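Local structure of alcohol dehydrogenase (Thermus sp., 4CPD) at residues A[36-41]-A[150-155]; A[92-95]-A[101-104]; A[156-161]-A[300-305]; A[188-193]-A[308-313]. The protein probably catalyses the NAD-dependent interconversion of alcohols with aldehydes or ketones, as a zinc-containing medium-chain alcohol dehydrogenase. All coordinates share one frame; numbering follows the deposited sequence.

Contact 1. Residues A[36-41]-A[150-155]; sequences GICGSD and AGDILS. With ZN (zinc ion), chain E; NAD (nicotinamide-adenine-dinucleotide), chain G.
The zinc site beside the nicotinamide is built here by Cys38 and Asp152, which meet through the metal and not through any direct hydrogen bond. Cys38 SG lies 2.2 Å from the zinc ion and Asp152 OD2 1.9 Å from it, while a water at 2.5 Å and His59 complete the set of ligands. Both side chains are extended in the same sense: SG of Cys38 is anti to its backbone N (chi1 177°), and CG of Asp152 likewise (chi1 179°), which brings SG and OD2 to the metal from separate segments. Only one carboxylate oxygen binds; the other, OD1 of Asp152, is 3.2 Å from the zinc and 3.4 Å from C5N of the NAD nicotinamide ring. The sulfur of Cys38 has a second role: Cys38 is the N-cap residue of helix 39-45, and its SG accepts the N-H of Ser40. Asp41 closes the capping box by returning OD2 to the amide N of Cys38 at 2.8 Å in a nearly straight bond (176°), met from above the carboxylate plane. At the cofactor, Gly39 N gives a weak hydrogen bond to O1N of NAD, and Ser40 OG bonds the zinc-bound water. Ile153 CG2 also approaches Cys38 SG, at 4.3 Å. The site thus joins strand 28-37 and the first turn of helix 39-45 to the start of helix 153-163, with helix 179-190 packed against Ile153 and Leu154.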
loop_
_atom_site.group_PDB
_atom_site.type_symbol
_atom_site.label_atom_id
_atom_site.label_comp_id
_atom_site.label_asym_id
_atom_site.label_seq_id
_atom_site.Cartn_x
_atom_site.Cartn_y
_atom_site.Cartn_z
ATOM N N GLY A 36 -12.377 28.824 0.659
ATOM C CA GLY A 36 -11.083 28.708 1.286
ATOM C C GLY A 36 -9.967 28.972 0.301
ATOM O O GLY A 36 -10.158 28.897 -0.935
ATOM N N ILE A 37 -8.803 29.270 0.879
ATOM C CA ILE A 37 -7.514 29.189 0.201
ATOM C C ILE A 37 -6.735 27.998 0.752
ATOM O O ILE A 37 -6.469 27.926 1.957
ATOM C CB ILE A 37 -6.687 30.437 0.433
ATOM C CG1 ILE A 37 -7.447 31.651 -0.106
ATOM C CG2 ILE A 37 -5.343 30.299 -0.259
ATOM C CD1 ILE A 37 -6.892 32.967 0.392
ATOM N N CYS A 38 -6.377 27.089 -0.161
ATOM C CA CYS A 38 -5.767 25.787 0.169
ATOM C C CYS A 38 -4.272 25.822 -0.162
ATOM O O CYS A 38 -3.811 26.611 -0.990
ATOM C CB CYS A 38 -6.490 24.681 -0.621
ATOM S SG CYS A 38 -5.861 23.018 -0.424
ATOM N N GLY A 39 -3.510 24.968 0.495
ATOM C CA GLY A 39 -2.110 24.779 0.135
ATOM C C GLY A 39 -1.932 24.475 -1.351
ATOM O O GLY A 39 -0.971 24.944 -1.957
ATOM N N SER A 40 -2.858 23.693 -1.927
ATOM C CA SER A 40 -2.847 23.385 -3.352
ATOM C C SER A 40 -2.913 24.653 -4.209
ATOM O O SER A 40 -2.380 24.683 -5.320
ATOM C CB SER A 40 -4.016 22.472 -3.737
ATOM O OG SER A 40 -3.998 21.259 -3.002
ATOM N N ASP A 41 -3.579 25.686 -3.694
ATOM C CA ASP A 41 -3.733 26.918 -4.416
ATOM C C ASP A 41 -2.390 27.619 -4.510
ATOM O O ASP A 41 -2.155 28.416 -5.419
ATOM C CB ASP A 41 -4.760 27.836 -3.750
ATOM C CG ASP A 41 -6.182 27.322 -3.843
ATOM O OD1 ASP A 41 -6.562 26.657 -4.848
ATOM O OD2 ASP A 41 -6.940 27.637 -2.892
ATOM N N ALA A 150 -15.047 19.507 5.235
ATOM C CA ALA A 150 -15.437 18.201 4.731
ATOM C C ALA A 150 -15.171 18.031 3.236
ATOM O O ALA A 150 -14.951 16.902 2.763
ATOM C CB ALA A 150 -16.902 17.952 5.023
ATOM N N GLY A 151 -15.215 19.141 2.503
ATOM C CA GLY A 151 -15.060 19.089 1.067
ATOM C C GLY A 151 -13.640 18.875 0.588
ATOM O O GLY A 151 -13.449 18.442 -0.580
ATOM N N ASP A 152 -12.652 19.151 1.461
ATOM C CA ASP A 152 -11.248 19.056 1.019
ATOM C C ASP A 152 -10.319 18.590 2.120
ATOM O O ASP A 152 -10.121 17.393 2.262
ATOM C CB ASP A 152 -10.821 20.381 0.360
ATOM C CG ASP A 152 -9.420 20.389 -0.103
ATOM O OD1 ASP A 152 -8.677 19.415 0.125
ATOM O OD2 ASP A 152 -9.037 21.423 -0.679
ATOM N N ILE A 153 -9.755 19.494 2.901
ATOM C CA ILE A 153 -8.608 19.103 3.737
ATOM C C ILE A 153 -8.886 18.104 4.900
ATOM O O ILE A 153 -8.014 17.318 5.261
ATOM C CB ILE A 153 -7.850 20.313 4.269
ATOM C CG1 ILE A 153 -8.758 21.193 5.114
ATOM C CG2 ILE A 153 -7.265 21.135 3.128
ATOM C CD1 ILE A 153 -7.941 22.108 6.002
ATOM N N LEU A 154 -10.095 18.120 5.462
ATOM C CA LEU A 154 -10.446 17.170 6.507
ATOM C C LEU A 154 -10.658 15.774 5.923
ATOM O O LEU A 154 -10.161 14.787 6.439
ATOM C CB LEU A 154 -11.690 17.627 7.282
ATOM C CG LEU A 154 -12.160 16.697 8.397
ATOM C CD1 LEU A 154 -11.011 16.349 9.340
ATOM C CD2 LEU A 154 -13.290 17.321 9.169
ATOM N N SER A 155 -11.404 15.686 4.838
ATOM C CA SER A 155 -11.646 14.384 4.211
ATOM C C SER A 155 -10.354 13.798 3.618
ATOM O O SER A 155 -10.213 12.596 3.512
ATOM C CB SER A 155 -12.723 14.521 3.142
ATOM O OG SER A 155 -13.964 14.855 3.729
HETATM ZN ZN ZN E . -7.386 21.831 -1.564
HETATM P PA NAD G . 0.864 24.052 3.634
HETATM O O1A NAD G . 0.043 25.220 4.185
HETATM O O2A NAD G . 1.986 24.333 2.639
HETATM O O5B NAD G . 1.474 23.106 4.798
HETATM C C5B NAD G . 2.742 22.471 4.638
HETATM C C4B NAD G . 3.417 22.310 5.997
HETATM O O4B NAD G . 4.525 21.406 5.888
HETATM C C3B NAD G . 3.957 23.649 6.512
HETATM O O3B NAD G . 3.687 23.865 7.906
HETATM C C2B NAD G . 5.441 23.536 6.314
HETATM O O2B NAD G . 6.169 24.312 7.270
HETATM C C1B NAD G . 5.647 22.044 6.492
HETATM N N9A NAD G . 6.896 21.631 5.853
HETATM C C8A NAD G . 7.322 22.040 4.640
HETATM N N7A NAD G . 8.520 21.467 4.376
HETATM C C5A NAD G . 8.858 20.682 5.426
HETATM C C6A NAD G . 9.980 19.792 5.782
HETATM N N6A NAD G . 10.991 19.651 4.910
HETATM N N1A NAD G . 9.970 19.144 6.977
HETATM C C2A NAD G . 8.950 19.292 7.845
HETATM N N3A NAD G . 7.890 20.092 7.580
HETATM C C4A NAD G . 7.785 20.796 6.412
HETATM O O3 NAD G . -0.121 23.006 2.884
HETATM P PN NAD G . -1.471 22.296 3.436
HETATM O O1N NAD G . -2.582 23.272 3.102
HETATM O O2N NAD G . -1.263 21.688 4.827
HETATM O O5D NAD G . -1.544 21.018 2.449
HETATM C C5D NAD G . -0.708 19.890 2.775
HETATM C C4D NAD G . -0.159 19.113 1.581
HETATM O O4D NAD G . -1.155 18.167 1.168
HETATM C C3D NAD G . 0.165 19.973 0.358
HETATM O O3D NAD G . 1.281 19.382 -0.329
HETATM C C2D NAD G . -1.127 19.929 -0.461
HETATM O O2D NAD G . -0.994 20.235 -1.872
HETATM C C1D NAD G . -1.561 18.488 -0.180
HETATM N N1N NAD G . -2.994 18.232 -0.396
HETATM C C2N NAD G . -3.261 17.066 -0.992
HETATM C C3N NAD G . -4.558 16.664 -1.271
HETATM C C7N NAD G . -4.708 15.321 -1.928
HETATM O O7N NAD G . -5.664 15.065 -2.642
HETATM N N7N NAD G . -3.754 14.403 -1.676
HETATM C C4N NAD G . -5.625 17.503 -0.910
HETATM C C5N NAD G . -5.338 18.723 -0.286
HETATM C C6N NAD G . -4.001 19.073 -0.036
HETATM O O HOH W 1 -6.503 19.832 -2.728
#

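Contact 2. Residues A[92-95]-A[101-104]. With ZN (zinc ion), chain F.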
loop_
_atom_site.group_PDB
_atom_site.type_symbol
_atom_site.label_atom_id
_atom_site.label_comp_id
_atom_site.label_asym_id
_atom_site.label_seq_id
_atom_site.Cartn_x
_atom_site.Cartn_y
_atom_site.Cartn_z
ATOM N N CYS A 92 -18.642 6.157 -14.941
ATOM C CA CYS A 92 -17.466 5.524 -15.526
ATOM C C CYS A 92 -16.971 4.349 -14.675
ATOM O O CYS A 92 -17.332 4.211 -13.495
ATOM C CB CYS A 92 -16.363 6.533 -15.712
ATOM S SG CYS A 92 -15.499 7.012 -14.236
ATOM N N PRO A 93 -16.128 3.483 -15.262
ATOM C CA PRO A 93 -15.666 2.307 -14.514
ATOM C C PRO A 93 -14.994 2.614 -13.168
ATOM O O PRO A 93 -15.212 1.864 -12.199
ATOM C CB PRO A 93 -14.668 1.659 -15.473
ATOM C CG PRO A 93 -15.035 2.169 -16.825
ATOM C CD PRO A 93 -15.499 3.557 -16.593
ATOM N N TYR A 94 -14.211 3.690 -13.120
ATOM C CA TYR A 94 -13.624 4.126 -11.840
ATOM C C TYR A 94 -14.671 4.572 -10.782
ATOM O O TYR A 94 -14.554 4.220 -9.617
ATOM C CB TYR A 94 -12.530 5.190 -12.065
ATOM C CG TYR A 94 -11.339 4.563 -12.737
ATOM C CD1 TYR A 94 -10.452 3.767 -12.015
ATOM C CD2 TYR A 94 -11.145 4.672 -14.130
ATOM C CE1 TYR A 94 -9.380 3.147 -12.642
ATOM C CE2 TYR A 94 -10.073 4.056 -14.763
ATOM C CZ TYR A 94 -9.190 3.295 -14.023
ATOM O OH TYR A 94 -8.115 2.680 -14.653
ATOM N N CYS A 95 -15.688 5.314 -11.195
ATOM C CA CYS A 95 -16.739 5.720 -10.285
ATOM C C CYS A 95 -17.467 4.502 -9.801
ATOM O O CYS A 95 -17.804 4.447 -8.643
ATOM C CB CYS A 95 -17.740 6.694 -10.936
ATOM S SG CYS A 95 -17.108 8.372 -11.119
ATOM N N ASN A 101 -11.945 9.728 -7.234
ATOM C CA ASN A 101 -10.779 10.529 -7.595
ATOM C C ASN A 101 -10.111 10.098 -8.912
ATOM O O ASN A 101 -9.275 10.800 -9.405
ATOM C CB ASN A 101 -9.720 10.474 -6.492
ATOM C CG ASN A 101 -9.295 9.062 -6.154
ATOM O OD1 ASN A 101 -10.133 8.173 -5.998
ATOM N ND2 ASN A 101 -8.002 8.835 -6.091
ATOM N N LEU A 102 -10.446 8.923 -9.448
ATOM C CA LEU A 102 -9.921 8.499 -10.740
ATOM C C LEU A 102 -10.953 8.577 -11.844
ATOM O O LEU A 102 -10.753 7.960 -12.906
ATOM C CB LEU A 102 -9.410 7.069 -10.626
ATOM C CG LEU A 102 -8.292 6.932 -9.587
ATOM C CD1 LEU A 102 -7.923 5.460 -9.418
ATOM C CD2 LEU A 102 -7.081 7.772 -9.973
ATOM N N CYS A 103 -12.044 9.316 -11.594
ATOM C CA CYS A 103 -13.148 9.457 -12.556
ATOM C C CYS A 103 -12.587 9.876 -13.901
ATOM O O CYS A 103 -11.718 10.742 -13.971
ATOM C CB CYS A 103 -14.141 10.509 -12.111
ATOM S SG CYS A 103 -15.425 10.759 -13.337
ATOM N N GLU A 104 -13.075 9.239 -14.956
ATOM C CA GLU A 104 -12.598 9.519 -16.326
ATOM C C GLU A 104 -13.016 10.897 -16.836
ATOM O O GLU A 104 -12.323 11.491 -17.633
ATOM C CB GLU A 104 -13.035 8.414 -17.298
ATOM C CG GLU A 104 -11.947 7.351 -17.491
ATOM C CD GLU A 104 -12.506 6.004 -17.885
ATOM O OE1 GLU A 104 -13.728 5.969 -18.159
ATOM O OE2 GLU A 104 -11.746 4.994 -17.907
HETATM ZN ZN ZN F . -16.602 8.932 -13.310
#
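Three sulfurs hold the zinc ion between these segments: Cys92 SG at 2.4 Å, Cys95 SG at 2.3 Å and Cys103 SG at 2.2 Å, with Cys89 as the fourth ligand. Around this first shell, Cys92 SG also accepts two amides. Glu104 N reaches it across the contact at 3.4 Å in a nearly straight bond (173°), and the same sulfur accepts Cys95 N, so Cys92 caps the start of helix 93-96; both N-H groups would be expected to stabilise the thiolate. With CG anti to the carbonyl carbon (chi1 -69°), the ring of Tyr94 lies against Leu102 and Glu104. Tyr94 CB lies 3.4 Å from Leu102 O, and CD1 meets Leu102 CB at 3.7 Å. Glu104 OE2 comes to the ring edge, in its plane and 3.7 Å from Tyr94 CE2, the carboxylate turned 83° from the ring, while OE1 rests against CD of Pro93. Were Tyr94 replaced by an alanine, Leu102 CB and the Glu104 carboxylate would probably be left without the ring, and a gap would open beside the metal loop. Pro259 of the second subunit also packs on Tyr94. Four cysteines on one short lobe are typical of the structural zinc site of medium-chain alcohol dehydrogenases.

Contact 3. Residues A[156-161]-A[300-305]; sequences TAYGGL and DAVLAL. With NAD (nicotinamide-adenine-dinucleotide), chain G.
Segment 156-161 of helix 153-163 and segment 300-305 of helix 295-307 cross steeply, their N-to-C directions 115° apart and their axes 10.9 Å apart at closest approach, with the CA atoms of Tyr158 and Val302 nearest each other. That separation is bridged essentially by one side chain. Tyr158 has its CG anti to the backbone N (chi1 -174°), an extended setting that carries the ring over to segment 300-305, where three residues meet it. Val302 provides the main partner: its CG2 branch sits over one face of the Tyr158 ring, 4.0 Å from the centroid and 20° off the normal, a CH-pi contact displaced toward the rim near CG and CD2. The two side chains slide past each other in opposite directions. One turn after Ala301, Leu305 CD1 approaches Tyr158 CE1 at 3.9 Å, its side chain crossing that of the tyrosine at about a right angle. At the far end of the ring Ala301 CB lies 3.9 Å from Tyr158 OH. Val187, on helix 179-190, also touches Tyr158, and Leu154 packs on Val302, which ties the crossing into a wider apolar layer between three helices. On another side of helix 153-163, Thr156 faces the cofactor, with OG1 3.4 Å from NAD C4N while hydrogen-bonded to Asp152 O. The chemistry between the two segments is therefore that of dispersion and shape: a methyl on an aromatic face and two further aliphatic contacts, with no hydrogen bond or charge pair to add a directional link.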
loop_
_atom_site.group_PDB
_atom_site.type_symbol
_atom_site.label_atom_id
_atom_site.label_comp_id
_atom_site.label_asym_id
_atom_site.label_seq_id
_atom_site.Cartn_x
_atom_site.Cartn_y
_atom_site.Cartn_z
ATOM N N THR A 156 -9.426 14.669 3.250
ATOM C CA THR A 156 -8.131 14.250 2.764
ATOM C C THR A 156 -7.352 13.542 3.871
ATOM O O THR A 156 -6.849 12.433 3.689
ATOM C CB THR A 156 -7.340 15.465 2.203
ATOM O OG1 THR A 156 -7.980 15.921 1.013
ATOM C CG2 THR A 156 -5.957 15.106 1.842
ATOM N N ALA A 157 -7.231 14.208 5.005
ATOM C CA ALA A 157 -6.529 13.642 6.158
ATOM C C ALA A 157 -7.255 12.379 6.698
ATOM O O ALA A 157 -6.653 11.364 6.978
ATOM C CB ALA A 157 -6.437 14.689 7.238
ATOM N N TYR A 158 -8.560 12.469 6.845
ATOM C CA TYR A 158 -9.376 11.343 7.272
ATOM C C TYR A 158 -9.086 10.152 6.355
ATOM O O TYR A 158 -8.741 9.052 6.823
ATOM C CB TYR A 158 -10.839 11.738 7.184
ATOM C CG TYR A 158 -11.768 10.744 7.726
ATOM C CD1 TYR A 158 -12.035 10.702 9.081
ATOM C CD2 TYR A 158 -12.430 9.834 6.885
ATOM C CE1 TYR A 158 -12.937 9.764 9.608
ATOM C CE2 TYR A 158 -13.333 8.902 7.389
ATOM C CZ TYR A 158 -13.589 8.864 8.751
ATOM O OH TYR A 158 -14.466 7.923 9.257
ATOM N N GLY A 159 -9.210 10.383 5.050
ATOM C CA GLY A 159 -9.031 9.342 4.047
ATOM C C GLY A 159 -7.648 8.725 4.192
ATOM O O GLY A 159 -7.499 7.491 4.231
ATOM N N GLY A 160 -6.644 9.584 4.315
ATOM C CA GLY A 160 -5.289 9.127 4.478
ATOM C C GLY A 160 -5.183 8.138 5.610
ATOM O O GLY A 160 -4.539 7.096 5.471
ATOM N N LEU A 161 -5.831 8.464 6.729
ATOM C CA LEU A 161 -5.752 7.652 7.934
ATOM C C LEU A 161 -6.577 6.387 7.831
ATOM O O LEU A 161 -6.135 5.322 8.304
ATOM C CB LEU A 161 -6.190 8.429 9.153
ATOM C CG LEU A 161 -5.273 9.584 9.502
ATOM C CD1 LEU A 161 -5.951 10.470 10.541
ATOM C CD2 LEU A 161 -3.942 9.068 9.989
ATOM N N ASP A 300 -19.550 11.562 3.832
ATOM C CA ASP A 300 -20.765 11.376 4.641
ATOM C C ASP A 300 -20.405 11.135 6.104
ATOM O O ASP A 300 -21.036 11.710 6.996
ATOM C CB ASP A 300 -21.648 10.263 4.075
ATOM C CG ASP A 300 -22.206 10.616 2.686
ATOM O OD1 ASP A 300 -22.891 11.646 2.568
ATOM O OD2 ASP A 300 -21.919 9.913 1.683
ATOM N N ALA A 301 -19.367 10.330 6.338
ATOM C CA ALA A 301 -18.912 10.046 7.690
ATOM C C ALA A 301 -18.305 11.268 8.310
ATOM O O ALA A 301 -18.482 11.512 9.489
ATOM C CB ALA A 301 -17.905 8.929 7.694
ATOM N N VAL A 302 -17.574 12.040 7.519
ATOM C CA VAL A 302 -16.916 13.235 8.054
ATOM C C VAL A 302 -17.973 14.234 8.525
ATOM O O VAL A 302 -17.932 14.718 9.634
ATOM C CB VAL A 302 -15.968 13.850 7.011
ATOM C CG1 VAL A 302 -15.501 15.229 7.440
ATOM C CG2 VAL A 302 -14.775 12.929 6.815
ATOM N N LEU A 303 -18.948 14.491 7.677
ATOM C CA LEU A 303 -20.085 15.327 8.055
ATOM C C LEU A 303 -20.781 14.862 9.368
ATOM O O LEU A 303 -21.082 15.671 10.248
ATOM C CB LEU A 303 -21.119 15.383 6.920
ATOM C CG LEU A 303 -20.686 16.169 5.685
ATOM C CD1 LEU A 303 -21.700 16.107 4.542
ATOM C CD2 LEU A 303 -20.428 17.616 6.036
ATOM N N ALA A 304 -21.055 13.578 9.503
ATOM C CA ALA A 304 -21.678 13.101 10.720
ATOM C C ALA A 304 -20.789 13.450 11.949
ATOM O O ALA A 304 -21.288 13.790 13.010
ATOM C CB ALA A 304 -21.963 11.593 10.622
ATOM N N LEU A 305 -19.477 13.381 11.790
ATOM C CA LEU A 305 -18.583 13.680 12.887
ATOM C C LEU A 305 -18.586 15.191 13.194
ATOM O O LEU A 305 -18.519 15.615 14.370
ATOM C CB LEU A 305 -17.154 13.198 12.589
ATOM C CG LEU A 305 -16.856 11.704 12.660
ATOM C CD1 LEU A 305 -15.483 11.451 12.092
ATOM C CD2 LEU A 305 -16.861 11.190 14.073
HETATM P PA NAD G . 0.864 24.052 3.634
HETATM O O1A NAD G . 0.043 25.220 4.185
HETATM O O2A NAD G . 1.986 24.333 2.639
HETATM O O5B NAD G . 1.474 23.106 4.798
HETATM C C5B NAD G . 2.742 22.471 4.638
HETATM C C4B NAD G . 3.417 22.310 5.997
HETATM O O4B NAD G . 4.525 21.406 5.888
HETATM C C3B NAD G . 3.957 23.649 6.512
HETATM O O3B NAD G . 3.687 23.865 7.906
HETATM C C2B NAD G . 5.441 23.536 6.314
HETATM O O2B NAD G . 6.169 24.312 7.270
HETATM C C1B NAD G . 5.647 22.044 6.492
HETATM N N9A NAD G . 6.896 21.631 5.853
HETATM C C8A NAD G . 7.322 22.040 4.640
HETATM N N7A NAD G . 8.520 21.467 4.376
HETATM C C5A NAD G . 8.858 20.682 5.426
HETATM C C6A NAD G . 9.980 19.792 5.782
HETATM N N6A NAD G . 10.991 19.651 4.910
HETATM N N1A NAD G . 9.970 19.144 6.977
HETATM C C2A NAD G . 8.950 19.292 7.845
HETATM N N3A NAD G . 7.890 20.092 7.580
HETATM C C4A NAD G . 7.785 20.796 6.412
HETATM O O3 NAD G . -0.121 23.006 2.884
HETATM P PN NAD G . -1.471 22.296 3.436
HETATM O O1N NAD G . -2.582 23.272 3.102
HETATM O O2N NAD G . -1.263 21.688 4.827
HETATM O O5D NAD G . -1.544 21.018 2.449
HETATM C C5D NAD G . -0.708 19.890 2.775
HETATM C C4D NAD G . -0.159 19.113 1.581
HETATM O O4D NAD G . -1.155 18.167 1.168
HETATM C C3D NAD G . 0.165 19.973 0.358
HETATM O O3D NAD G . 1.281 19.382 -0.329
HETATM C C2D NAD G . -1.127 19.929 -0.461
HETATM O O2D NAD G . -0.994 20.235 -1.872
HETATM C C1D NAD G . -1.561 18.488 -0.180
HETATM N N1N NAD G . -2.994 18.232 -0.396
HETATM C C2N NAD G . -3.261 17.066 -0.992
HETATM C C3N NAD G . -4.558 16.664 -1.271
HETATM C C7N NAD G . -4.708 15.321 -1.928
HETATM O O7N NAD G . -5.664 15.065 -2.642
HETATM N N7N NAD G . -3.754 14.403 -1.676
HETATM C C4N NAD G . -5.625 17.503 -0.910
HETATM C C5N NAD G . -5.338 18.723 -0.286
HETATM C C6N NAD G . -4.001 19.073 -0.036
#

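Contact 4. Residues A[188-193]-A[308-313]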
loop_
_atom_site.group_PDB
_atom_site.type_symbol
_atom_site.label_atom_id
_atom_site.label_comp_id
_atom_site.label_asym_id
_atom_site.label_seq_id
_atom_site.Cartn_x
_atom_site.Cartn_y
_atom_site.Cartn_z
ATOM N N ALA A 188 -6.853 11.584 14.205
ATOM C CA ALA A 188 -6.156 10.452 14.797
ATOM C C ALA A 188 -6.571 10.294 16.261
ATOM O O ALA A 188 -6.887 9.194 16.730
ATOM C CB ALA A 188 -4.661 10.620 14.674
ATOM N N GLN A 189 -6.610 11.414 16.965
ATOM C CA GLN A 189 -7.146 11.469 18.344
ATOM C C GLN A 189 -8.496 10.796 18.493
ATOM O O GLN A 189 -8.640 9.844 19.207
ATOM C CB GLN A 189 -7.309 12.911 18.795
ATOM C CG GLN A 189 -7.377 13.055 20.292
ATOM C CD GLN A 189 -6.003 12.912 20.909
ATOM O OE1 GLN A 189 -5.007 13.230 20.276
ATOM N NE2 GLN A 189 -5.944 12.430 22.147
ATOM N N VAL A 190 -9.470 11.255 17.753
ATOM C CA VAL A 190 -10.816 10.713 17.855
ATOM C C VAL A 190 -10.934 9.237 17.373
ATOM O O VAL A 190 -11.873 8.536 17.755
ATOM C CB VAL A 190 -11.756 11.664 17.094
ATOM C CG1 VAL A 190 -13.156 11.086 16.921
ATOM C CG2 VAL A 190 -11.759 13.010 17.807
ATOM N N LEU A 191 -9.996 8.767 16.545
ATOM C CA LEU A 191 -9.997 7.378 16.121
ATOM C C LEU A 191 -9.206 6.494 17.083
ATOM O O LEU A 191 -8.917 5.343 16.782
ATOM C CB LEU A 191 -9.469 7.261 14.694
ATOM C CG LEU A 191 -10.541 7.331 13.603
ATOM C CD1 LEU A 191 -11.437 8.545 13.762
ATOM C CD2 LEU A 191 -9.865 7.304 12.231
ATOM N N GLY A 192 -8.848 7.052 18.231
ATOM C CA GLY A 192 -8.283 6.295 19.338
ATOM C C GLY A 192 -6.807 6.003 19.272
ATOM O O GLY A 192 -6.358 4.977 19.755
ATOM N N ALA A 193 -6.036 6.888 18.675
ATOM C CA ALA A 193 -4.609 6.668 18.633
ATOM C C ALA A 193 -4.097 6.731 20.048
ATOM O O ALA A 193 -4.597 7.475 20.839
ATOM C CB ALA A 193 -3.931 7.707 17.774
ATOM N N SER A 308 -21.739 16.369 14.920
ATOM C CA SER A 308 -21.900 15.925 16.280
ATOM C C SER A 308 -20.853 16.520 17.178
ATOM O O SER A 308 -20.740 16.128 18.324
ATOM C CB SER A 308 -21.803 14.409 16.326
ATOM O OG SER A 308 -20.478 13.981 16.061
ATOM N N GLY A 309 -20.036 17.416 16.644
ATOM C CA GLY A 309 -19.039 18.093 17.461
ATOM C C GLY A 309 -17.757 17.357 17.754
ATOM O O GLY A 309 -16.825 17.954 18.300
ATOM N N ARG A 310 -17.645 16.106 17.333
ATOM C CA ARG A 310 -16.416 15.324 17.571
ATOM C C ARG A 310 -15.189 15.929 16.931
ATOM O O ARG A 310 -14.080 15.760 17.425
ATOM C CB ARG A 310 -16.562 13.874 17.098
ATOM C CG ARG A 310 -17.830 13.177 17.610
ATOM C CD ARG A 310 -17.821 12.887 19.102
ATOM N NE ARG A 310 -17.114 11.640 19.332
ATOM C CZ ARG A 310 -15.896 11.532 19.855
ATOM N NH1 ARG A 310 -15.213 12.596 20.274
ATOM N NH2 ARG A 310 -15.361 10.332 19.974
ATOM N N LEU A 311 -15.383 16.655 15.842
ATOM C CA LEU A 311 -14.305 17.389 15.188
ATOM C C LEU A 311 -14.654 18.856 14.997
ATOM O O LEU A 311 -15.787 19.237 14.629
ATOM C CB LEU A 311 -14.008 16.747 13.834
ATOM C CG LEU A 311 -13.433 15.333 13.879
ATOM C CD1 LEU A 311 -13.436 14.698 12.503
ATOM C CD2 LEU A 311 -12.032 15.381 14.441
ATOM N N GLN A 312 -13.645 19.686 15.191
ATOM C CA GLN A 312 -13.815 21.132 15.162
ATOM C C GLN A 312 -12.725 21.774 14.337
ATOM O O GLN A 312 -11.917 22.534 14.845
ATOM C CB GLN A 312 -13.796 21.660 16.590
ATOM C CG GLN A 312 -14.605 20.780 17.517
ATOM C CD GLN A 312 -14.854 21.435 18.844
ATOM O OE1 GLN A 312 -13.950 22.042 19.428
ATOM N NE2 GLN A 312 -16.088 21.313 19.341
ATOM N N PRO A 313 -12.710 21.473 13.046
ATOM C CA PRO A 313 -11.627 21.960 12.207
ATOM C C PRO A 313 -11.541 23.466 12.092
ATOM O O PRO A 313 -10.452 23.980 11.920
ATOM C CB PRO A 313 -11.975 21.387 10.828
ATOM C CG PRO A 313 -13.467 21.168 10.855
ATOM C CD PRO A 313 -13.754 20.758 12.274
#
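Val190 meets Arg310 and Leu311 where the last turn of a Rossmann-domain helix, 179-190, faces the loop that follows helix 295-307. The helix ends in a Schellman motif, with Gly192 at positive phi, Ala193 N bonded to Ala188 O and Gly192 N to Gln189 O. From CB, which points toward the other segment, the valine forks. Val190 CG1, anti to the backbone N (chi1 170°), lies over one face of the Arg310 guanidinium, offset toward the rim, 3.8 Å from Arg310 NH2 and 4.0 Å from Arg310 CZ. The arginine can lay this group there because its chain is bent at chi2 (-70°) and chi3 (-84°). Val190 CG2, the other branch, comes within 3.6 Å of the backbone O of Arg310. Without the two methyls, as with an alanine here, the guanidinium face would probably be left without its aliphatic neighbour and Leu311 CD2 without CG2. No hydrogen bond spans the two segments, although Gln312 N is hydrogen-bonded to Glu186 on the same helix. Leu305 and Leu306 back Leu311 from helix 295-307, so the loop is packed on two helices. The valine's remaining contact is Val190 CG2 against Leu311 CD2 at 4.1 Å.

In the fold
From the N terminus, residues 36-41 come first, and contact 1 closes a loop of 108 residues when 150-155 arrives, joining the strand 28-37 region to the start of helix 153-163. Contact 2 is nested in that loop, a short local closure with five residues between its segments, its centre about 21 Å from that of contact 1. Helix 153-163 then continues from contact 1 into contact 3, whose partner 300-305 lies far along the chain, beyond the parallel six-stranded sheet. Contact 4 opens within that span, at 188-193, and ends later at 308-313, so contacts 3 and 4 cross. Together they link helices 153-163 and 295-307, and helix 179-190 with the loop after 295-307; Leu305 touches Leu311 between them.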